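Local coordinates for sulfhydryl oxidase 1 (Homo sapiens, PDB 3LLK), which probably catalyses the FAD-dependent oxidation of protein thiols to disulfides with molecular oxygen as electron acceptor, at residues P35-E38 / G39-V43; H180-S184 / P185-V189; V216-P220 / R221-S225. All coordinates share one frame; numbering follows the deposited sequence.

Contact 1: residues P35-E38 / G39-V43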
loop_
_atom_site.group_PDB
_atom_site.type_symbol
_atom_site.label_atom_id
_atom_site.label_comp_id
_atom_site.label_asym_id
_atom_site.label_seq_id
_atom_site.Cartn_x
_atom_site.Cartn_y
_atom_site.Cartn_z
ATOM N N PRO A 35 -2.178 -20.049 -10.100
ATOM C CA PRO A 35 -1.802 -21.429 -9.748
ATOM C C PRO A 35 -0.292 -21.584 -9.694
ATOM O O PRO A 35 0.235 -22.387 -8.923
ATOM C CB PRO A 35 -2.409 -22.272 -10.880
ATOM C CG PRO A 35 -3.516 -21.406 -11.421
ATOM C CD PRO A 35 -2.948 -20.014 -11.356
ATOM N N VAL A 36 0.406 -20.822 -10.524
ATOM C CA VAL A 36 1.862 -20.898 -10.550
ATOM C C VAL A 36 2.463 -19.503 -10.610
ATOM O O VAL A 36 2.018 -18.657 -11.384
ATOM C CB VAL A 36 2.360 -21.727 -11.771
ATOM C CG1 VAL A 36 3.872 -21.576 -11.938
ATOM C CG2 VAL A 36 1.997 -23.194 -11.588
ATOM N N LEU A 37 3.466 -19.275 -9.772
ATOM C CA LEU A 37 4.175 -18.004 -9.695
ATOM C C LEU A 37 5.506 -18.199 -10.429
ATOM O O LEU A 37 6.339 -19.015 -10.019
ATOM C CB LEU A 37 4.434 -17.657 -8.228
ATOM C CG LEU A 37 3.204 -17.644 -7.320
ATOM C CD1 LEU A 37 3.631 -17.670 -5.854
ATOM C CD2 LEU A 37 2.366 -16.420 -7.625
ATOM N N GLU A 38 5.707 -17.449 -11.506
ATOM C CA GLU A 38 6.925 -17.593 -12.296
ATOM C C GLU A 38 7.269 -16.323 -13.053
ATOM O O GLU A 38 6.516 -15.340 -13.029
ATOM C CB GLU A 38 6.744 -18.728 -13.307
ATOM C CG GLU A 38 5.698 -18.393 -14.361
ATOM C CD GLU A 38 5.310 -19.580 -15.227
ATOM O OE1 GLU A 38 6.215 -20.309 -15.687
ATOM O OE2 GLU A 38 4.095 -19.771 -15.455
ATOM N N GLY A 39 8.410 -16.361 -13.738
ATOM C CA GLY A 39 8.857 -15.218 -14.510
ATOM C C GLY A 39 8.928 -13.935 -13.704
ATOM O O GLY A 39 9.314 -13.944 -12.530
ATOM N N GLN A 40 8.535 -12.834 -14.335
ATOM C CA GLN A 40 8.554 -11.526 -13.701
ATOM C C GLN A 40 7.541 -11.374 -12.572
ATOM O O GLN A 40 7.718 -10.538 -11.687
ATOM C CB GLN A 40 8.336 -10.440 -14.753
ATOM C CG GLN A 40 9.528 -10.279 -15.666
ATOM C CD GLN A 40 10.829 -10.223 -14.883
ATOM O OE1 GLN A 40 11.113 -9.244 -14.187
ATOM N NE2 GLN A 40 11.620 -11.291 -14.979
ATOM N N ARG A 41 6.472 -12.160 -12.609
ATOM C CA ARG A 41 5.485 -12.096 -11.540
ATOM C C ARG A 41 6.146 -12.559 -10.239
ATOM O O ARG A 41 5.957 -11.947 -9.182
ATOM C CB ARG A 41 4.275 -12.985 -11.854
ATOM C CG ARG A 41 3.386 -13.234 -10.650
ATOM C CD ARG A 41 1.990 -13.718 -11.035
ATOM N NE ARG A 41 1.243 -12.714 -11.781
ATOM C CZ ARG A 41 1.096 -12.715 -13.104
ATOM N NH1 ARG A 41 1.648 -13.674 -13.837
ATOM N NH2 ARG A 41 0.383 -11.765 -13.693
ATOM N N LEU A 42 6.915 -13.641 -10.322
ATOM C CA LEU A 42 7.604 -14.163 -9.151
ATOM C C LEU A 42 8.663 -13.164 -8.700
ATOM O O LEU A 42 8.847 -12.955 -7.507
ATOM C CB LEU A 42 8.246 -15.522 -9.451
ATOM C CG LEU A 42 9.117 -16.110 -8.329
ATOM C CD1 LEU A 42 8.319 -16.209 -7.031
ATOM C CD2 LEU A 42 9.643 -17.483 -8.750
ATOM N N VAL A 43 9.354 -12.544 -9.653
ATOM C CA VAL A 43 10.367 -11.550 -9.310
ATOM C C VAL A 43 9.681 -10.385 -8.576
ATOM O O VAL A 43 10.169 -9.904 -7.555
ATOM C CB VAL A 43 11.075 -11.001 -10.580
ATOM C CG1 VAL A 43 12.098 -9.911 -10.190
ATOM C CG2 VAL A 43 11.776 -12.143 -11.321
HETATM O O HOH W 1 3.179 -16.366 -12.623
#
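Glu38 and Leu37 meet Arg41 and Leu42 where strand 36-38 gives way to helix 39-55, a local contact around a strand-to-helix corner. The axes of the strand and of the first helical residues stand at 86° to each other. At the bend the backbone N of Leu42 donates to Glu38 O over 3.2 Å; the donor lies well above the carbonyl plane, and Arg41 N adds a weak bond to the same oxygen. Gly39 makes the corner with a positive phi of 54°, a conformation that favours glycine. On the apolar side, Leu42 has CG anti to its own N (chi1 174°), which carries CD1 to 4.3 Å from Leu37 CB. A water holds the polar side: it donates to Val36 O, accepts from Glu38 N at 3.0 Å, and takes a weak bond at the guanidinium edge from Arg41 NH1. The stronger hold on that guanidinium is Tyr160 O, bonded to NE, while Phe34 makes a cation-pi contact with it. Strand 36-38 pairs antiparallel with strand 80-82, distant in the chain, and a strand-to-helix turn at glycine carries it into helix 39-55.

Contact 2: residues H180-S184 / P185-V189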
loop_
_atom_site.group_PDB
_atom_site.type_symbol
_atom_site.label_atom_id
_atom_site.label_comp_id
_atom_site.label_asym_id
_atom_site.label_seq_id
_atom_site.Cartn_x
_atom_site.Cartn_y
_atom_site.Cartn_z
ATOM N N HIS A 180 9.431 7.759 -13.512
ATOM C CA HIS A 180 10.856 7.804 -13.825
ATOM C C HIS A 180 11.506 9.137 -13.443
ATOM O O HIS A 180 12.725 9.277 -13.520
ATOM C CB HIS A 180 11.061 7.528 -15.318
ATOM C CG HIS A 180 10.346 8.491 -16.212
ATOM N ND1 HIS A 180 10.855 9.731 -16.530
ATOM C CD2 HIS A 180 9.149 8.404 -16.839
ATOM C CE1 HIS A 180 10.004 10.367 -17.313
ATOM N NE2 HIS A 180 8.958 9.584 -17.517
ATOM N N ARG A 181 10.696 10.108 -13.024
ATOM C CA ARG A 181 11.207 11.422 -12.623
ATOM C C ARG A 181 11.564 11.436 -11.134
ATOM O O ARG A 181 12.260 12.335 -10.657
ATOM C CB ARG A 181 10.168 12.512 -12.899
ATOM C CG ARG A 181 8.983 12.490 -11.945
ATOM C CD ARG A 181 7.943 13.544 -12.303
ATOM N NE ARG A 181 6.707 13.338 -11.551
ATOM C CZ ARG A 181 5.577 14.006 -11.766
ATOM N NH1 ARG A 181 5.520 14.933 -12.715
ATOM N NH2 ARG A 181 4.498 13.740 -11.038
ATOM N N VAL A 182 11.069 10.440 -10.408
ATOM C CA VAL A 182 11.332 10.311 -8.982
ATOM C C VAL A 182 12.815 10.020 -8.743
ATOM O O VAL A 182 13.308 8.956 -9.109
ATOM C CB VAL A 182 10.510 9.162 -8.379
ATOM C CG1 VAL A 182 10.711 9.121 -6.876
ATOM C CG2 VAL A 182 9.046 9.327 -8.739
ATOM N N GLY A 183 13.522 10.959 -8.124
ATOM C CA GLY A 183 14.936 10.760 -7.879
ATOM C C GLY A 183 15.349 10.662 -6.425
ATOM O O GLY A 183 16.536 10.763 -6.114
ATOM N N SER A 184 14.391 10.472 -5.525
ATOM C CA SER A 184 14.716 10.359 -4.106
ATOM C C SER A 184 13.564 9.776 -3.297
ATOM O O SER A 184 12.415 9.756 -3.745
ATOM C CB SER A 184 15.081 11.728 -3.541
ATOM O OG SER A 184 13.997 12.625 -3.697
ATOM N N PRO A 185 13.861 9.288 -2.085
ATOM C CA PRO A 185 12.799 8.717 -1.249
ATOM C C PRO A 185 11.679 9.735 -1.008
ATOM O O PRO A 185 10.503 9.395 -1.077
ATOM C CB PRO A 185 13.541 8.337 0.030
ATOM C CG PRO A 185 14.917 7.998 -0.476
ATOM C CD PRO A 185 15.178 9.122 -1.447
ATOM N N ASN A 186 12.042 10.988 -0.746
ATOM C CA ASN A 186 11.029 12.020 -0.504
ATOM C C ASN A 186 10.181 12.262 -1.742
ATOM O O ASN A 186 8.957 12.422 -1.651
ATOM C CB ASN A 186 11.668 13.340 -0.062
ATOM C CG ASN A 186 12.163 13.298 1.370
ATOM O OD1 ASN A 186 11.687 12.506 2.188
ATOM N ND2 ASN A 186 13.109 14.166 1.687
ATOM N N ALA A 187 10.836 12.302 -2.897
ATOM C CA ALA A 187 10.134 12.496 -4.159
ATOM C C ALA A 187 9.164 11.336 -4.382
ATOM O O ALA A 187 8.058 11.534 -4.889
ATOM C CB ALA A 187 11.137 12.569 -5.315
ATOM N N ALA A 188 9.593 10.128 -4.016
ATOM C CA ALA A 188 8.758 8.942 -4.190
ATOM C C ALA A 188 7.511 9.069 -3.325
ATOM O O ALA A 188 6.413 8.693 -3.741
ATOM C CB ALA A 188 9.534 7.681 -3.820
ATOM N N VAL A 189 7.682 9.608 -2.124
ATOM C CA VAL A 189 6.549 9.801 -1.224
ATOM C C VAL A 189 5.538 10.753 -1.860
ATOM O O VAL A 189 4.335 10.481 -1.873
ATOM C CB VAL A 189 6.994 10.394 0.133
ATOM C CG1 VAL A 189 5.786 10.957 0.885
ATOM C CG2 VAL A 189 7.673 9.311 0.971
#
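Ser184 O accepts from the backbone N of Ala188 over 2.9 Å, with the donor nearly in line with the carbonyl bond. This i to i+4 bond opens helix 185-203, and Ser184 is its N-cap: the hydroxyl oxygen OG accepts from Ala187 N at 3.3 Å with an N-H...O angle of 154°. The serine thus engages the first turn twice, through its carbonyl and through its side chain. Its chi1 of 60° sets OG between the backbone N and the carbonyl carbon, where it can face the amide of Ala187 and lie beside that residue's CB. An alanine here would keep the carbonyl bond but would probably leave Ala187 N without its capping acceptor and weaken the helix start. Pro185 follows as the first helical residue, a position where a ring in place of an amide hydrogen costs no helical bond. Around the turn, Asn186 reaches out to Lys247 through OD1, while Val182 and Ala188 both touch Leu151 of helix 150-161, so the cap sits among neighbouring helices. The apolar half of the contact comes from Val182, whose CG1, anti to the backbone N (chi1 -175°), leans over the turn between two alanines. Val182 CG1 lies 3.8 Å from Ala187 CB and 3.6 Å from Ala188 CB, and packs tightly against the backbone, just 3.3 Å from Ala188 CA.

Contact 3: residues V216-P220 / R221-S225. With FAD (flavin-adenine dinucleotide), chain D.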
loop_
_atom_site.group_PDB
_atom_site.type_symbol
_atom_site.label_atom_id
_atom_site.label_comp_id
_atom_site.label_asym_id
_atom_site.label_seq_id
_atom_site.Cartn_x
_atom_site.Cartn_y
_atom_site.Cartn_z
ATOM N N VAL A 216 -11.830 13.392 -2.064
ATOM C CA VAL A 216 -11.379 14.778 -1.974
ATOM C C VAL A 216 -9.882 14.812 -2.252
ATOM O O VAL A 216 -9.221 13.769 -2.261
ATOM C CB VAL A 216 -11.605 15.381 -0.571
ATOM C CG1 VAL A 216 -13.040 15.152 -0.123
ATOM C CG2 VAL A 216 -10.617 14.784 0.417
ATOM N N GLN A 217 -9.356 16.006 -2.497
ATOM C CA GLN A 217 -7.928 16.172 -2.719
ATOM C C GLN A 217 -7.364 16.127 -1.304
ATOM O O GLN A 217 -7.544 17.055 -0.504
ATOM C CB GLN A 217 -7.660 17.502 -3.417
ATOM C CG GLN A 217 -8.152 17.480 -4.863
ATOM C CD GLN A 217 -7.474 16.391 -5.686
ATOM O OE1 GLN A 217 -6.347 16.560 -6.156
ATOM N NE2 GLN A 217 -8.154 15.257 -5.848
ATOM N N TRP A 218 -6.700 15.015 -1.012
ATOM C CA TRP A 218 -6.149 14.702 0.301
ATOM C C TRP A 218 -4.711 15.185 0.531
ATOM O O TRP A 218 -3.871 15.101 -0.357
ATOM C CB TRP A 218 -6.230 13.182 0.469
ATOM C CG TRP A 218 -6.123 12.670 1.854
ATOM C CD1 TRP A 218 -7.151 12.359 2.690
ATOM C CD2 TRP A 218 -4.920 12.342 2.550
ATOM N NE1 TRP A 218 -6.664 11.843 3.866
ATOM C CE2 TRP A 218 -5.296 11.822 3.808
ATOM C CE3 TRP A 218 -3.556 12.433 2.232
ATOM C CZ2 TRP A 218 -4.355 11.391 4.754
ATOM C CZ3 TRP A 218 -2.619 12.002 3.175
ATOM C CH2 TRP A 218 -3.026 11.487 4.419
ATOM N N PRO A 219 -4.395 15.635 1.757
ATOM C CA PRO A 219 -5.268 15.719 2.932
ATOM C C PRO A 219 -6.185 16.943 2.923
ATOM O O PRO A 219 -5.783 18.032 2.489
ATOM C CB PRO A 219 -4.273 15.752 4.081
ATOM C CG PRO A 219 -3.167 16.632 3.498
ATOM C CD PRO A 219 -3.032 16.114 2.071
ATOM N N PRO A 220 -7.437 16.783 3.392
ATOM C CA PRO A 220 -8.350 17.933 3.402
ATOM C C PRO A 220 -7.883 18.963 4.433
ATOM O O PRO A 220 -7.064 18.650 5.299
ATOM C CB PRO A 220 -9.696 17.299 3.752
ATOM C CG PRO A 220 -9.300 16.180 4.672
ATOM C CD PRO A 220 -8.081 15.588 3.969
ATOM N N ARG A 221 -8.400 20.182 4.344
ATOM C CA ARG A 221 -7.999 21.245 5.269
ATOM C C ARG A 221 -8.179 20.948 6.756
ATOM O O ARG A 221 -7.363 21.366 7.575
ATOM C CB ARG A 221 -8.720 22.547 4.912
ATOM C CG ARG A 221 -8.122 23.222 3.698
ATOM C CD ARG A 221 -8.995 24.335 3.144
ATOM N NE ARG A 221 -8.250 25.120 2.162
ATOM C CZ ARG A 221 -7.291 25.986 2.481
ATOM N NH1 ARG A 221 -6.961 26.187 3.755
ATOM N NH2 ARG A 221 -6.656 26.651 1.528
ATOM N N GLU A 222 -9.224 20.211 7.112
ATOM C CA GLU A 222 -9.450 19.910 8.518
ATOM C C GLU A 222 -8.389 18.944 9.051
ATOM O O GLU A 222 -8.166 18.860 10.255
ATOM C CB GLU A 222 -10.851 19.317 8.719
ATOM C CG GLU A 222 -10.966 17.845 8.366
ATOM C CD GLU A 222 -12.384 17.330 8.493
ATOM O OE1 GLU A 222 -13.123 17.838 9.364
ATOM O OE2 GLU A 222 -12.759 16.412 7.729
ATOM N N LEU A 223 -7.736 18.223 8.151
ATOM C CA LEU A 223 -6.709 17.273 8.552
ATOM C C LEU A 223 -5.347 17.974 8.602
ATOM O O LEU A 223 -4.598 17.826 9.566
ATOM C CB LEU A 223 -6.667 16.104 7.566
ATOM C CG LEU A 223 -6.515 14.699 8.158
ATOM C CD1 LEU A 223 -6.322 13.691 7.031
ATOM C CD2 LEU A 223 -5.335 14.664 9.103
ATOM N N CYS A 224 -5.031 18.734 7.557
ATOM C CA CYS A 224 -3.770 19.476 7.493
ATOM C C CYS A 224 -4.017 20.833 6.858
ATOM O O CYS A 224 -4.094 20.946 5.643
ATOM C CB CYS A 224 -2.715 18.710 6.677
ATOM S SG CYS A 224 -1.138 19.616 6.513
ATOM N N SER A 225 -4.141 21.870 7.678
ATOM C CA SER A 225 -4.405 23.197 7.139
ATOM C C SER A 225 -3.184 23.854 6.519
ATOM O O SER A 225 -3.315 24.595 5.558
ATOM C CB SER A 225 -5.002 24.120 8.215
ATOM O OG SER A 225 -4.185 24.182 9.369
HETATM P PA FAD D . -8.771 5.326 -0.844
HETATM O O1A FAD D . -8.664 3.842 -0.905
HETATM O O2A FAD D . -8.607 6.202 -2.035
HETATM O O5B FAD D . -7.821 5.899 0.264
HETATM C C5B FAD D . -7.317 5.176 1.389
HETATM C C4B FAD D . -7.155 6.263 2.419
HETATM O O4B FAD D . -5.811 6.775 2.216
HETATM C C3B FAD D . -8.141 7.397 2.777
HETATM O O3B FAD D . -9.227 7.038 3.630
HETATM C C2B FAD D . -7.201 8.401 3.271
HETATM O O2B FAD D . -6.911 8.332 4.634
HETATM C C1B FAD D . -5.894 8.177 2.496
HETATM N N9A FAD D . -5.645 8.916 1.298
HETATM C C8A FAD D . -6.502 9.505 0.332
HETATM N N7A FAD D . -5.926 10.147 -0.630
HETATM C C5A FAD D . -4.584 10.006 -0.305
HETATM C C6A FAD D . -3.444 10.527 -0.948
HETATM N N6A FAD D . -3.503 11.310 -2.034
HETATM N N1A FAD D . -2.187 10.281 -0.431
HETATM C C2A FAD D . -1.984 9.603 0.733
HETATM N N3A FAD D . -3.114 9.083 1.382
HETATM C C4A FAD D . -4.402 9.319 0.807
HETATM N N1 FAD D . -10.883 2.289 -8.470
HETATM C C2 FAD D . -11.684 2.559 -9.560
HETATM O O2 FAD D . -12.910 2.472 -9.386
HETATM N N3 FAD D . -10.918 2.908 -10.665
HETATM C C4 FAD D . -9.508 3.002 -10.765
HETATM O O4 FAD D . -8.963 3.296 -11.880
HETATM C C4X FAD D . -8.798 2.709 -9.618
HETATM N N5 FAD D . -7.367 2.671 -9.639
HETATM C C5X FAD D . -6.570 2.266 -8.535
HETATM C C6 FAD D . -5.178 2.159 -8.720
HETATM C C7 FAD D . -4.383 1.777 -7.602
HETATM C C7M FAD D . -2.883 1.679 -7.878
HETATM C C8 FAD D . -4.970 1.511 -6.328
HETATM C C8M FAD D . -4.301 1.131 -5.023
HETATM C C9 FAD D . -6.355 1.594 -6.194
HETATM C C9A FAD D . -7.238 1.919 -7.258
HETATM N N10 FAD D . -8.713 2.084 -7.347
HETATM C C10 FAD D . -9.509 2.344 -8.432
HETATM C "C1'" FAD D . -9.402 2.076 -6.095
HETATM C "C2'" FAD D . -9.599 3.375 -5.375
HETATM O "O2'" FAD D . -8.430 4.220 -5.517
HETATM C "C3'" FAD D . -9.942 3.332 -3.917
HETATM O "O3'" FAD D . -8.974 2.564 -3.214
HETATM C "C4'" FAD D . -11.343 2.947 -3.474
HETATM O "O4'" FAD D . -12.346 3.552 -4.343
HETATM C "C5'" FAD D . -11.698 3.127 -2.061
HETATM O "O5'" FAD D . -11.677 4.534 -1.806
HETATM P P FAD D . -11.630 5.183 -0.396
HETATM O O1P FAD D . -12.519 6.337 -0.536
HETATM O O2P FAD D . -11.982 4.237 0.695
HETATM O O3P FAD D . -10.133 5.702 -0.106
#
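Pro220 O takes two backbone donors from the turn that follows it. Cys224 N approaches nearly in line with the carbonyl at 3.0 Å and with an almost straight N-H...O angle of 171°. Leu223 N, also 3.0 Å from Pro220 O, comes from well above the carbonyl plane and makes a more bent bond. Two further carbonyls of the loop are satisfied from outside, Trp218 O by Asn197 ND2 and Trp193 NE1 and Pro219 O by His228 NE2, while Arg221 is paired with Glu230 in a salt bridge. Apolar contacts complete the turn. Leu223 reaches back so that CD1 is 3.8 Å from Trp218 CZ2 and also meets Pro219 CB, while its CB packs on Pro220 CD at 3.9 Å. Pro219, preceded by a cis peptide bond, places CG 3.8 Å from Cys224 CB, and its own CB covers the centre of one indole face. The opposite face carries the FAD adenine, with C4A 3.4 Å above the Trp218 ring plane and shifted toward the rim. Trp218 CG stands anti to the backbone N (chi1 -162°), turning one face of the indole to the adenine. Cys224 forms a disulfide with Cys227, so the loop joins a CXXC disulfide to the adenine-binding wall of the FAD pocket in this Erv-family sulfhydryl oxidase.

Overall arrangement
The three contacts follow one another along the chain and none touches another. Contacts 1 and 3 are the most distant pair, with centres 39 Å apart on opposite sides of the centre of the chain. Contact 1 lies in the range of the first FAD-dependent oxidase family, contact 2 in the Erv1/Alr range, which also holds residues 216-220 of contact 3. Contacts 2 and 3 come closest, their nearest atoms about 9 Å apart, and helix 185-203, begun at contact 2, also supplies Trp193 and Asn197, which bind the loop of contact 3. The cofactor touches contact 3 directly, whereas the side chain of Ala188 in contact 2 is about 12 Å from it.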